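Local coordinates for nucleoporin nup120 (Schizosaccharomyces pombe, PDB 4GQ2), which serves as a structural component of the nuclear pore complex, whose nucleoporins can also dock transiently associated nuclear transport factors, at residues A[245-250]-A[294-299]; A[250-253]-A[259-262]; A[351-356]-A[361-366]. All blocks are in the same frame, centred on the assembly; numbering follows the deposited sequence.

Contact 1 (A[245-250]-A[294-299]); sequences STYNVL and TNSFIA
Tyr247 reaches over to Ser296 with the phenol end of its ring, and the two hydroxyls meet in a weak hydrogen bond, Tyr247 OH to Ser296 OG 3.4 Å, in which either oxygen could be the donor. The tyrosine CB faces the other segment, and CG sits beside the backbone N, anti to the carbonyl carbon (chi1 -41°), which sends the ring across the gap. Ser296 comes to this ring at its edge: Ser296 CA lies near the ring plane, 4.1 Å from Tyr247 CE2. The serine OG, anti to its own backbone N (chi1 -172°), is swung out to the phenol oxygen. Beside this pair, the CB of Asn295 points toward Ser245 and the asparagine side chain packs against the Ser245 backbone, with Asn295 CG 3.3 Å from Ser245 O; the Ser245 side chain itself starts off away from the asparagine. Asn295 is the centre of an inverse gamma turn and Asn248 of another, while the Ser245-Thr246 peptide is cis. Both bends link the first two strands of successive four-stranded sheets in the beta-propeller domain, and Tyr247 also packs on Leu315 of strand 309-317. With an alanine in place of the tyrosine, Ser296 OG would probably lose its phenol partner and the ring's place beside Ser296 CA and Leu315 would be left unfilled. Only 192 Å² is buried in all, and the one assigned bond is weak, so the chemistry implies a light, mainly polar touch between neighbouring loops, with little bonding strength of its own.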
ATOM      1  N   SER A 245      38.091 -19.697  15.655  1.00 90.26           N
ATOM      2  CA  SER A 245      38.937 -18.842  16.499  1.00 87.97           C
ATOM      3  C   SER A 245      38.297 -18.693  17.896  1.00 87.95           C
ATOM      4  O   SER A 245      37.096 -18.905  18.036  1.00105.67           O
ATOM      5  CB  SER A 245      39.224 -17.486  15.828  1.00 77.86           C
ATOM      6  OG  SER A 245      38.306 -17.204  14.783  1.00 76.26           O
ATOM      7  N   THR A 246      39.063 -18.341  18.933  1.00 84.08           N
ATOM      8  CA  THR A 246      40.469 -17.944  18.830  1.00106.53           C
ATOM      9  C   THR A 246      41.422 -19.144  18.908  1.00 97.24           C
ATOM     10  O   THR A 246      42.490 -19.075  19.528  1.00 90.81           O
ATOM     11  CB  THR A 246      40.843 -16.858  19.876  1.00121.99           C
ATOM     12  OG1 THR A 246      39.680 -16.098  20.232  1.00127.68           O
ATOM     13  CG2 THR A 246      41.915 -15.908  19.325  1.00 97.34           C
ATOM     14  N   TYR A 247      41.010 -20.247  18.286  1.00 79.77           N
ATOM     15  CA  TYR A 247      41.935 -21.301  17.906  1.00 76.14           C
ATOM     16  C   TYR A 247      42.326 -20.996  16.473  1.00 76.91           C
ATOM     17  O   TYR A 247      41.465 -20.976  15.595  1.00 93.80           O
ATOM     18  CB  TYR A 247      41.277 -22.682  17.962  1.00 74.91           C
ATOM     19  CG  TYR A 247      40.362 -22.932  19.137  1.00 71.81           C
ATOM     20  CD1 TYR A 247      40.726 -22.564  20.433  1.00 77.30           C
ATOM     21  CD2 TYR A 247      39.141 -23.570  18.954  1.00 69.94           C
ATOM     22  CE1 TYR A 247      39.886 -22.804  21.508  1.00 77.26           C
ATOM     23  CE2 TYR A 247      38.299 -23.821  20.023  1.00 75.16           C
ATOM     24  CZ  TYR A 247      38.673 -23.434  21.295  1.00 78.10           C
ATOM     25  OH  TYR A 247      37.834 -23.683  22.356  1.00 77.61           O
ATOM     26  N   ASN A 248      43.606 -20.745  16.225  1.00 70.45           N
ATOM     27  CA  ASN A 248      44.076 -20.547  14.856  1.00 78.97           C
ATOM     28  C   ASN A 248      43.988 -21.883  14.101  1.00 73.69           C
ATOM     29  O   ASN A 248      44.999 -22.499  13.758  1.00 88.12           O
ATOM     30  CB  ASN A 248      45.497 -19.969  14.850  1.00 84.59           C
ATOM     31  CG  ASN A 248      45.814 -19.198  13.577  1.00 95.94           C
ATOM     32  OD1 ASN A 248      44.926 -18.880  12.783  1.00 96.31           O
ATOM     33  ND2 ASN A 248      47.092 -18.889  13.382  1.00103.52           N
ATOM     34  N   VAL A 249      42.754 -22.311  13.849  1.00 63.33           N
ATOM     35  CA  VAL A 249      42.451 -23.690  13.473  1.00 71.16           C
ATOM     36  C   VAL A 249      41.490 -23.794  12.289  1.00 71.34           C
ATOM     37  O   VAL A 249      40.538 -23.020  12.172  1.00 78.06           O
ATOM     38  CB  VAL A 249      41.879 -24.455  14.692  1.00 72.62           C
ATOM     39  CG1 VAL A 249      40.927 -25.569  14.274  1.00 69.95           C
ATOM     40  CG2 VAL A 249      43.009 -24.987  15.562  1.00 76.95           C
ATOM     41  N   LEU A 250      41.761 -24.763  11.420  1.00 69.93           N
ATOM     42  CA  LEU A 250      40.896 -25.096  10.299  1.00 57.43           C
ATOM     43  C   LEU A 250      40.343 -26.498  10.528  1.00 58.28           C
ATOM     44  O   LEU A 250      41.093 -27.411  10.869  1.00 67.77           O
ATOM     45  CB  LEU A 250      41.698 -25.047   8.998  1.00 57.49           C
ATOM     46  CG  LEU A 250      41.001 -24.652   7.694  1.00 63.77           C
ATOM     47  CD1 LEU A 250      40.641 -23.172   7.698  1.00 55.09           C
ATOM     48  CD2 LEU A 250      41.888 -24.977   6.503  1.00 52.18           C
ATOM     49  N   THR A 294      30.787 -19.658  20.973  1.00 98.16           N
ATOM     50  CA  THR A 294      32.132 -20.128  21.277  1.00109.86           C
ATOM     51  C   THR A 294      32.555 -21.101  20.192  1.00104.82           C
ATOM     52  O   THR A 294      32.071 -22.231  20.154  1.00105.63           O
ATOM     53  CB  THR A 294      32.208 -20.835  22.649  1.00127.95           C
ATOM     54  OG1 THR A 294      31.230 -21.883  22.710  1.00117.99           O
ATOM     55  CG2 THR A 294      31.978 -19.847  23.793  1.00122.23           C
ATOM     56  N   ASN A 295      33.437 -20.654  19.299  1.00 99.93           N
ATOM     57  CA  ASN A 295      33.962 -21.515  18.242  1.00 96.34           C
ATOM     58  C   ASN A 295      34.665 -22.705  18.879  1.00 89.06           C
ATOM     59  O   ASN A 295      35.884 -22.709  19.032  1.00 96.85           O
ATOM     60  CB  ASN A 295      34.925 -20.752  17.323  1.00 97.22           C
ATOM     61  CG  ASN A 295      34.258 -19.605  16.583  1.00102.16           C
ATOM     62  OD1 ASN A 295      33.049 -19.615  16.343  1.00110.32           O
ATOM     63  ND2 ASN A 295      35.052 -18.609  16.206  1.00102.25           N
ATOM     64  N   SER A 296      33.872 -23.703  19.255  1.00 72.94           N
ATOM     65  CA  SER A 296      34.332 -24.797  20.100  1.00 76.30           C
ATOM     66  C   SER A 296      33.525 -26.064  19.831  1.00 78.99           C
ATOM     67  O   SER A 296      33.981 -27.173  20.119  1.00 80.75           O
ATOM     68  CB  SER A 296      34.225 -24.392  21.578  1.00 78.78           C
ATOM     69  OG  SER A 296      34.834 -25.340  22.435  1.00 84.38           O
ATOM     70  N   PHE A 297      32.326 -25.892  19.279  1.00 73.24           N
ATOM     71  CA  PHE A 297      31.481 -27.021  18.902  1.00 68.83           C
ATOM     72  C   PHE A 297      31.329 -27.105  17.391  1.00 68.34           C
ATOM     73  O   PHE A 297      31.390 -26.093  16.694  1.00 66.24           O
ATOM     74  CB  PHE A 297      30.109 -26.930  19.560  1.00 68.49           C
ATOM     75  CG  PHE A 297      30.154 -26.949  21.056  1.00 72.34           C
ATOM     76  CD1 PHE A 297      30.098 -28.150  21.749  1.00 78.73           C
ATOM     77  CD2 PHE A 297      30.239 -25.762  21.777  1.00 79.94           C
ATOM     78  CE1 PHE A 297      30.132 -28.170  23.134  1.00 84.10           C
ATOM     79  CE2 PHE A 297      30.275 -25.774  23.162  1.00 81.25           C
ATOM     80  CZ  PHE A 297      30.221 -26.980  23.841  1.00 79.36           C
ATOM     81  N   ILE A 298      31.131 -28.323  16.902  1.00 61.53           N
ATOM     82  CA  ILE A 298      31.076 -28.603  15.480  1.00 57.16           C
ATOM     83  C   ILE A 298      29.921 -29.547  15.209  1.00 61.24           C
ATOM     84  O   ILE A 298      29.819 -30.600  15.829  1.00 57.94           O
ATOM     85  CB  ILE A 298      32.389 -29.260  14.988  1.00 64.97           C
ATOM     86  CG1 ILE A 298      33.519 -28.232  14.957  1.00 66.56           C
ATOM     87  CG2 ILE A 298      32.220 -29.872  13.603  1.00 59.34           C
ATOM     88  CD1 ILE A 298      34.890 -28.827  15.178  1.00 76.68           C
ATOM     89  N   ALA A 299      29.051 -29.156  14.282  1.00 61.24           N
ATOM     90  CA  ALA A 299      28.007 -30.036  13.798  1.00 57.61           C
ATOM     91  C   ALA A 299      28.454 -30.672  12.488  1.00 56.74           C
ATOM     92  O   ALA A 299      29.083 -30.020  11.652  1.00 58.07           O
ATOM     93  CB  ALA A 299      26.703 -29.279  13.621  1.00 58.89           C
TER

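Contact 2 (A[250-253]-A[259-262]); sequences LVML and LKVL
Leu250 and Leu262 exchange two backbone hydrogen bonds, Leu250 N to Leu262 O at 2.8 Å and Leu262 N to Leu250 O at 2.6 Å, and Met252 and Lys260 repeat the exchange two residues on, with both bonds nearly straight. Between these hydrogen-bonded pairs lies the non-hydrogen-bonded pair Val251-Val261, followed after Met252 by Leu253-Leu259. Weaker CA-H...O contacts fill in, Val251 CA to Lys260 O at 3.4 Å among them. The two strands, antiparallel at 155°, form a beta hairpin and are the middle pair of a four-stranded antiparallel sheet, a blade of the propeller, flanked by strands 238-244 and 268-274. Apolar packing divides between the faces. On one, Leu250 and Leu262 lie side by side, Leu250 CB to Leu262 CB 3.8 Å. Met252, its chain bent at chi3 (-63°), brings Met252 CE across to Leu262 CB at 3.7 Å and Met252 CE to Lys260 CB at 3.8 Å. Lys260 offers chiefly the root of its chain, the extended remainder leading away to touch Ser214. On the other face, Val251 CG1 meets Leu259 CD1 at 3.8 Å, and both side chains press on Leu288 of the next sheet, while Val261 joins Leu259 against Val326.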
ATOM      1  N   LEU A 250      41.761 -24.763  11.420  1.00 69.93           N
ATOM      2  CA  LEU A 250      40.896 -25.096  10.299  1.00 57.43           C
ATOM      3  C   LEU A 250      40.343 -26.498  10.528  1.00 58.28           C
ATOM      4  O   LEU A 250      41.093 -27.411  10.869  1.00 67.77           O
ATOM      5  CB  LEU A 250      41.698 -25.047   8.998  1.00 57.49           C
ATOM      6  CG  LEU A 250      41.001 -24.652   7.694  1.00 63.77           C
ATOM      7  CD1 LEU A 250      40.641 -23.172   7.698  1.00 55.09           C
ATOM      8  CD2 LEU A 250      41.888 -24.977   6.503  1.00 52.18           C
ATOM      9  N   VAL A 251      39.031 -26.661  10.383  1.00 60.06           N
ATOM     10  CA  VAL A 251      38.406 -27.984  10.466  1.00 50.30           C
ATOM     11  C   VAL A 251      37.938 -28.400   9.081  1.00 59.71           C
ATOM     12  O   VAL A 251      37.170 -27.686   8.433  1.00 61.38           O
ATOM     13  CB  VAL A 251      37.233 -28.035  11.471  1.00 51.23           C
ATOM     14  CG1 VAL A 251      36.563 -29.404  11.448  1.00 48.04           C
ATOM     15  CG2 VAL A 251      37.722 -27.721  12.876  1.00 58.16           C
ATOM     16  N   MET A 252      38.418 -29.556   8.632  1.00 63.75           N
ATOM     17  CA  MET A 252      38.148 -30.036   7.284  1.00 50.19           C
ATOM     18  C   MET A 252      37.580 -31.447   7.293  1.00 52.01           C
ATOM     19  O   MET A 252      37.901 -32.256   8.170  1.00 52.29           O
ATOM     20  CB  MET A 252      39.422 -30.000   6.439  1.00 48.76           C
ATOM     21  CG  MET A 252      40.240 -28.724   6.592  1.00 59.44           C
ATOM     22  SD  MET A 252      41.929 -28.864   5.976  1.00 71.65           S
ATOM     23  CE  MET A 252      42.622 -30.112   7.057  1.00 69.95           C
ATOM     24  N   LEU A 253      36.724 -31.722   6.313  1.00 51.84           N
ATOM     25  CA  LEU A 253      36.238 -33.062   6.039  1.00 44.20           C
ATOM     26  C   LEU A 253      36.697 -33.485   4.649  1.00 55.06           C
ATOM     27  O   LEU A 253      36.596 -32.710   3.690  1.00 55.56           O
ATOM     28  CB  LEU A 253      34.714 -33.120   6.150  1.00 45.43           C
ATOM     29  CG  LEU A 253      34.036 -34.474   5.928  1.00 48.95           C
ATOM     30  CD1 LEU A 253      34.628 -35.567   6.809  1.00 55.79           C
ATOM     31  CD2 LEU A 253      32.545 -34.351   6.179  1.00 48.65           C
ATOM     32  N   LEU A 259      37.650 -36.513   9.511  1.00 68.08           N
ATOM     33  CA  LEU A 259      37.502 -35.225  10.185  1.00 66.66           C
ATOM     34  C   LEU A 259      38.864 -34.744  10.689  1.00 64.95           C
ATOM     35  O   LEU A 259      39.408 -35.292  11.649  1.00 64.65           O
ATOM     36  CB  LEU A 259      36.482 -35.327  11.329  1.00 52.16           C
ATOM     37  CG  LEU A 259      36.000 -34.050  12.036  1.00 56.59           C
ATOM     38  CD1 LEU A 259      35.396 -33.035  11.071  1.00 57.67           C
ATOM     39  CD2 LEU A 259      35.003 -34.393  13.133  1.00 49.51           C
ATOM     40  N   LYS A 260      39.399 -33.719  10.030  1.00 55.60           N
ATOM     41  CA  LYS A 260      40.756 -33.238  10.281  1.00 61.84           C
ATOM     42  C   LYS A 260      40.782 -31.848  10.905  1.00 72.69           C
ATOM     43  O   LYS A 260      39.998 -30.970  10.534  1.00 71.90           O
ATOM     44  CB  LYS A 260      41.563 -33.204   8.978  1.00 65.98           C
ATOM     45  CG  LYS A 260      41.352 -34.406   8.069  1.00 68.24           C
ATOM     46  CD  LYS A 260      42.345 -34.425   6.919  1.00 61.00           C
ATOM     47  CE  LYS A 260      42.158 -35.684   6.085  1.00 71.05           C
ATOM     48  NZ  LYS A 260      43.197 -35.844   5.031  1.00 74.19           N
ATOM     49  N   VAL A 261      41.701 -31.658  11.845  1.00 71.72           N
ATOM     50  CA  VAL A 261      41.967 -30.344  12.430  1.00 61.39           C
ATOM     51  C   VAL A 261      43.333 -29.849  11.963  1.00 64.14           C
ATOM     52  O   VAL A 261      44.359 -30.462  12.270  1.00 71.36           O
ATOM     53  CB  VAL A 261      41.944 -30.389  13.968  1.00 53.46           C
ATOM     54  CG1 VAL A 261      41.998 -28.981  14.542  1.00 52.04           C
ATOM     55  CG2 VAL A 261      40.708 -31.120  14.460  1.00 52.05           C
ATOM     56  N   LEU A 262      43.338 -28.750  11.212  1.00 56.82           N
ATOM     57  CA  LEU A 262      44.576 -28.163  10.707  1.00 60.23           C
ATOM     58  C   LEU A 262      44.993 -26.972  11.559  1.00 65.64           C
ATOM     59  O   LEU A 262      44.213 -26.035  11.753  1.00 71.58           O
ATOM     60  CB  LEU A 262      44.410 -27.724   9.253  1.00 61.17           C
ATOM     61  CG  LEU A 262      45.697 -27.367   8.508  1.00 74.74           C
ATOM     62  CD1 LEU A 262      46.314 -28.608   7.876  1.00 86.58           C
ATOM     63  CD2 LEU A 262      45.425 -26.309   7.449  1.00 77.11           C
TER

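Contact 3 (A[351-356]-A[361-366]); sequences QLISSE and KFLLII
Ser354 meets the ring of Phe362 obliquely, its CB 3.6 Å from Phe362 CD1 and nearly as close to CE1. The same ring makes a T-shaped, edge-to-face stack with Phe297. Phe362 points to the sheet face it shares with Ser354, Leu352 and Leu364, and its CG, beside the backbone N and anti to the carbonyl carbon (chi1 -59°), turns the ring within that face beside Ser354 CB. Ser354 OG does not join the ring but bonds Asp291. The other flat group, the amide of Gln351, leads away from strand 361-370. Strands 346-354 and 361-370 form a beta hairpin of the propeller domain, running antiparallel at 161°; it begins a mixed sheet in which 346-354 is the outermost strand. Two hydrogen-bonded pairs lace the hairpin. In one, Gln351 N reaches Ile365 O at 2.8 Å; in the other, Ile353 N donates to Leu363 O at 2.7 Å, and Leu363 N returns a bond to Ile353 O at 2.6 Å. Where the ladder ends, Lys361 O is gripped twice by Ser355, from N and from OG, each at 3.2 Å and both from the same face of the carbonyl plane; the OG stands above that plane, 41° out of it. On the face of Gln351, Ile353 CD1 comes up to Ile365 CD1 at 3.6 Å, the two chains set across each other, and Ile353 CB lies 4.2 Å from Leu363 CB. Strand 520-525 meets this face, Phe525 giving its N to Gln351 OE1 and packing against Ile353, and Ile523 lying against Ile365.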
ATOM      1  N   GLN A 351      22.727 -24.603  10.527  1.00 48.83           N
ATOM      2  CA  GLN A 351      23.497 -23.812  11.491  1.00 51.76           C
ATOM      3  C   GLN A 351      23.452 -24.456  12.875  1.00 50.20           C
ATOM      4  O   GLN A 351      22.569 -25.267  13.153  1.00 45.81           O
ATOM      5  CB  GLN A 351      22.971 -22.374  11.586  1.00 43.74           C
ATOM      6  CG  GLN A 351      23.071 -21.561  10.316  1.00 44.28           C
ATOM      7  CD  GLN A 351      24.454 -21.010  10.074  1.00 43.28           C
ATOM      8  OE1 GLN A 351      24.767 -19.898  10.493  1.00 51.42           O
ATOM      9  NE2 GLN A 351      25.292 -21.782   9.390  1.00 38.87           N
ATOM     10  N   LEU A 352      24.389 -24.066  13.736  1.00 48.56           N
ATOM     11  CA  LEU A 352      24.453 -24.569  15.105  1.00 56.00           C
ATOM     12  C   LEU A 352      24.623 -23.423  16.101  1.00 57.95           C
ATOM     13  O   LEU A 352      25.451 -22.531  15.898  1.00 50.90           O
ATOM     14  CB  LEU A 352      25.596 -25.583  15.244  1.00 56.94           C
ATOM     15  CG  LEU A 352      25.941 -26.155  16.619  1.00 56.87           C
ATOM     16  CD1 LEU A 352      24.853 -27.092  17.123  1.00 46.41           C
ATOM     17  CD2 LEU A 352      27.287 -26.867  16.563  1.00 67.98           C
ATOM     18  N   ILE A 353      23.830 -23.454  17.172  1.00 54.13           N
ATOM     19  CA  ILE A 353      23.851 -22.403  18.189  1.00 57.07           C
ATOM     20  C   ILE A 353      23.821 -22.994  19.604  1.00 66.94           C
ATOM     21  O   ILE A 353      22.884 -23.709  19.965  1.00 63.19           O
ATOM     22  CB  ILE A 353      22.668 -21.409  18.011  1.00 67.76           C
ATOM     23  CG1 ILE A 353      22.680 -20.761  16.620  1.00 62.06           C
ATOM     24  CG2 ILE A 353      22.692 -20.321  19.082  1.00 66.43           C
ATOM     25  CD1 ILE A 353      21.797 -21.446  15.601  1.00 53.06           C
ATOM     26  N   SER A 354      24.854 -22.699  20.392  1.00 78.28           N
ATOM     27  CA  SER A 354      24.867 -23.034  21.822  1.00 93.48           C
ATOM     28  C   SER A 354      24.443 -21.820  22.647  1.00 88.58           C
ATOM     29  O   SER A 354      24.684 -20.677  22.251  1.00 89.19           O
ATOM     30  CB  SER A 354      26.241 -23.547  22.266  1.00105.38           C
ATOM     31  OG  SER A 354      27.264 -22.601  22.014  1.00100.06           O
ATOM     32  N   SER A 355      23.823 -22.071  23.795  1.00 93.55           N
ATOM     33  CA  SER A 355      23.093 -21.021  24.516  1.00121.79           C
ATOM     34  C   SER A 355      23.882 -20.237  25.580  1.00127.03           C
ATOM     35  O   SER A 355      23.287 -19.474  26.350  1.00118.99           O
ATOM     36  CB  SER A 355      21.801 -21.593  25.115  1.00118.31           C
ATOM     37  OG  SER A 355      22.062 -22.775  25.851  1.00113.79           O
ATOM     38  N   GLU A 356      25.204 -20.417  25.611  1.00133.84           N
ATOM     39  CA  GLU A 356      26.094 -19.748  26.585  1.00128.05           C
ATOM     40  C   GLU A 356      25.866 -20.175  28.037  1.00120.99           C
ATOM     41  O   GLU A 356      26.722 -19.947  28.894  1.00115.98           O
ATOM     42  CB  GLU A 356      26.016 -18.218  26.469  1.00121.66           C
ATOM     43  CG  GLU A 356      26.764 -17.635  25.280  1.00129.21           C
ATOM     44  CD  GLU A 356      26.410 -16.183  25.018  1.00129.04           C
ATOM     45  OE1 GLU A 356      25.210 -15.879  24.848  1.00130.00           O
ATOM     46  OE2 GLU A 356      27.336 -15.345  24.970  1.00119.69           O
ATOM     47  N   LYS A 361      23.002 -26.965  26.289  1.00 93.65           N
ATOM     48  CA  LYS A 361      21.857 -26.689  25.425  1.00103.21           C
ATOM     49  C   LYS A 361      22.302 -26.167  24.051  1.00 96.29           C
ATOM     50  O   LYS A 361      23.024 -25.164  23.950  1.00 77.97           O
ATOM     51  CB  LYS A 361      20.900 -25.712  26.116  1.00109.04           C
ATOM     52  CG  LYS A 361      19.490 -25.681  25.546  1.00113.34           C
ATOM     53  CD  LYS A 361      18.677 -24.571  26.191  1.00113.68           C
ATOM     54  CE  LYS A 361      17.387 -24.310  25.433  1.00105.62           C
ATOM     55  NZ  LYS A 361      16.721 -23.067  25.909  1.00 94.48           N
ATOM     56  N   PHE A 362      21.870 -26.871  23.003  1.00 86.26           N
ATOM     57  CA  PHE A 362      22.223 -26.542  21.620  1.00 78.46           C
ATOM     58  C   PHE A 362      20.991 -26.380  20.739  1.00 82.22           C
ATOM     59  O   PHE A 362      19.928 -26.941  21.026  1.00 76.69           O
ATOM     60  CB  PHE A 362      23.117 -27.626  21.010  1.00 82.01           C
ATOM     61  CG  PHE A 362      24.395 -27.855  21.755  1.00 86.26           C
ATOM     62  CD1 PHE A 362      25.477 -26.999  21.589  1.00 86.54           C
ATOM     63  CD2 PHE A 362      24.520 -28.935  22.619  1.00 71.80           C
ATOM     64  CE1 PHE A 362      26.658 -27.210  22.277  1.00 86.00           C
ATOM     65  CE2 PHE A 362      25.698 -29.153  23.310  1.00 73.18           C
ATOM     66  CZ  PHE A 362      26.768 -28.290  23.139  1.00 81.95           C
ATOM     67  N   LEU A 363      21.160 -25.627  19.654  1.00 78.88           N
ATOM     68  CA  LEU A 363      20.105 -25.408  18.673  1.00 71.36           C
ATOM     69  C   LEU A 363      20.631 -25.620  17.258  1.00 60.06           C
ATOM     70  O   LEU A 363      21.591 -24.967  16.835  1.00 72.09           O
ATOM     71  CB  LEU A 363      19.523 -23.998  18.832  1.00 79.44           C
ATOM     72  CG  LEU A 363      18.484 -23.486  17.833  1.00 74.36           C
ATOM     73  CD1 LEU A 363      17.300 -24.435  17.697  1.00 71.28           C
ATOM     74  CD2 LEU A 363      18.024 -22.098  18.249  1.00 79.44           C
ATOM     75  N   LEU A 364      19.998 -26.538  16.534  1.00 50.66           N
ATOM     76  CA  LEU A 364      20.387 -26.839  15.160  1.00 52.49           C
ATOM     77  C   LEU A 364      19.271 -26.499  14.174  1.00 51.14           C
ATOM     78  O   LEU A 364      18.205 -27.122  14.183  1.00 48.93           O
ATOM     79  CB  LEU A 364      20.803 -28.309  15.011  1.00 50.01           C
ATOM     80  CG  LEU A 364      21.424 -28.708  13.662  1.00 58.94           C
ATOM     81  CD1 LEU A 364      22.887 -28.297  13.589  1.00 62.47           C
ATOM     82  CD2 LEU A 364      21.286 -30.204  13.408  1.00 68.02           C
ATOM     83  N   ILE A 365      19.528 -25.499  13.334  1.00 50.73           N
ATOM     84  CA  ILE A 365      18.588 -25.092  12.286  1.00 49.57           C
ATOM     85  C   ILE A 365      19.017 -25.737  10.970  1.00 45.79           C
ATOM     86  O   ILE A 365      20.187 -25.670  10.588  1.00 47.10           O
ATOM     87  CB  ILE A 365      18.516 -23.551  12.137  1.00 48.80           C
ATOM     88  CG1 ILE A 365      18.233 -22.893  13.492  1.00 49.45           C
ATOM     89  CG2 ILE A 365      17.436 -23.153  11.135  1.00 43.84           C
ATOM     90  CD1 ILE A 365      18.764 -21.481  13.618  1.00 48.05           C
ATOM     91  N   ILE A 366      18.065 -26.363  10.291  1.00 45.22           N
ATOM     92  CA  ILE A 366      18.338 -27.114   9.072  1.00 52.15           C
ATOM     93  C   ILE A 366      17.405 -26.663   7.956  1.00 51.13           C
ATOM     94  O   ILE A 366      16.202 -26.529   8.176  1.00 54.13           O
ATOM     95  CB  ILE A 366      18.117 -28.628   9.289  1.00 60.35           C
ATOM     96  CG1 ILE A 366      18.692 -29.088  10.637  1.00 62.94           C
ATOM     97  CG2 ILE A 366      18.706 -29.424   8.135  1.00 51.33           C
ATOM     98  CD1 ILE A 366      18.254 -30.477  11.057  1.00 66.74           C
TER

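All three contacts lie in the beta-propeller domain, but at different depths. Contact 2 is a fully buried hairpin ladder; contact 3, a ladder of the same kind between neighbouring strands of another sheet, is mostly buried, with an exposed Lys361 near its turn. Contact 1 is partly buried and joins loops of two different sheets, and its one assigned bond is a weak one between side-chain hydroxyls, with no backbone ladder. Contacts 1 and 2 share Leu250 on strand 249-254 and touch through Val249 and Val261, and through Ile298 and Val251. Segment 294-299 also reaches contact 3, Ala299 packing on Leu352 and Leu364. It thus lies between the two hairpins, whose nearest atoms are about 11 Å apart.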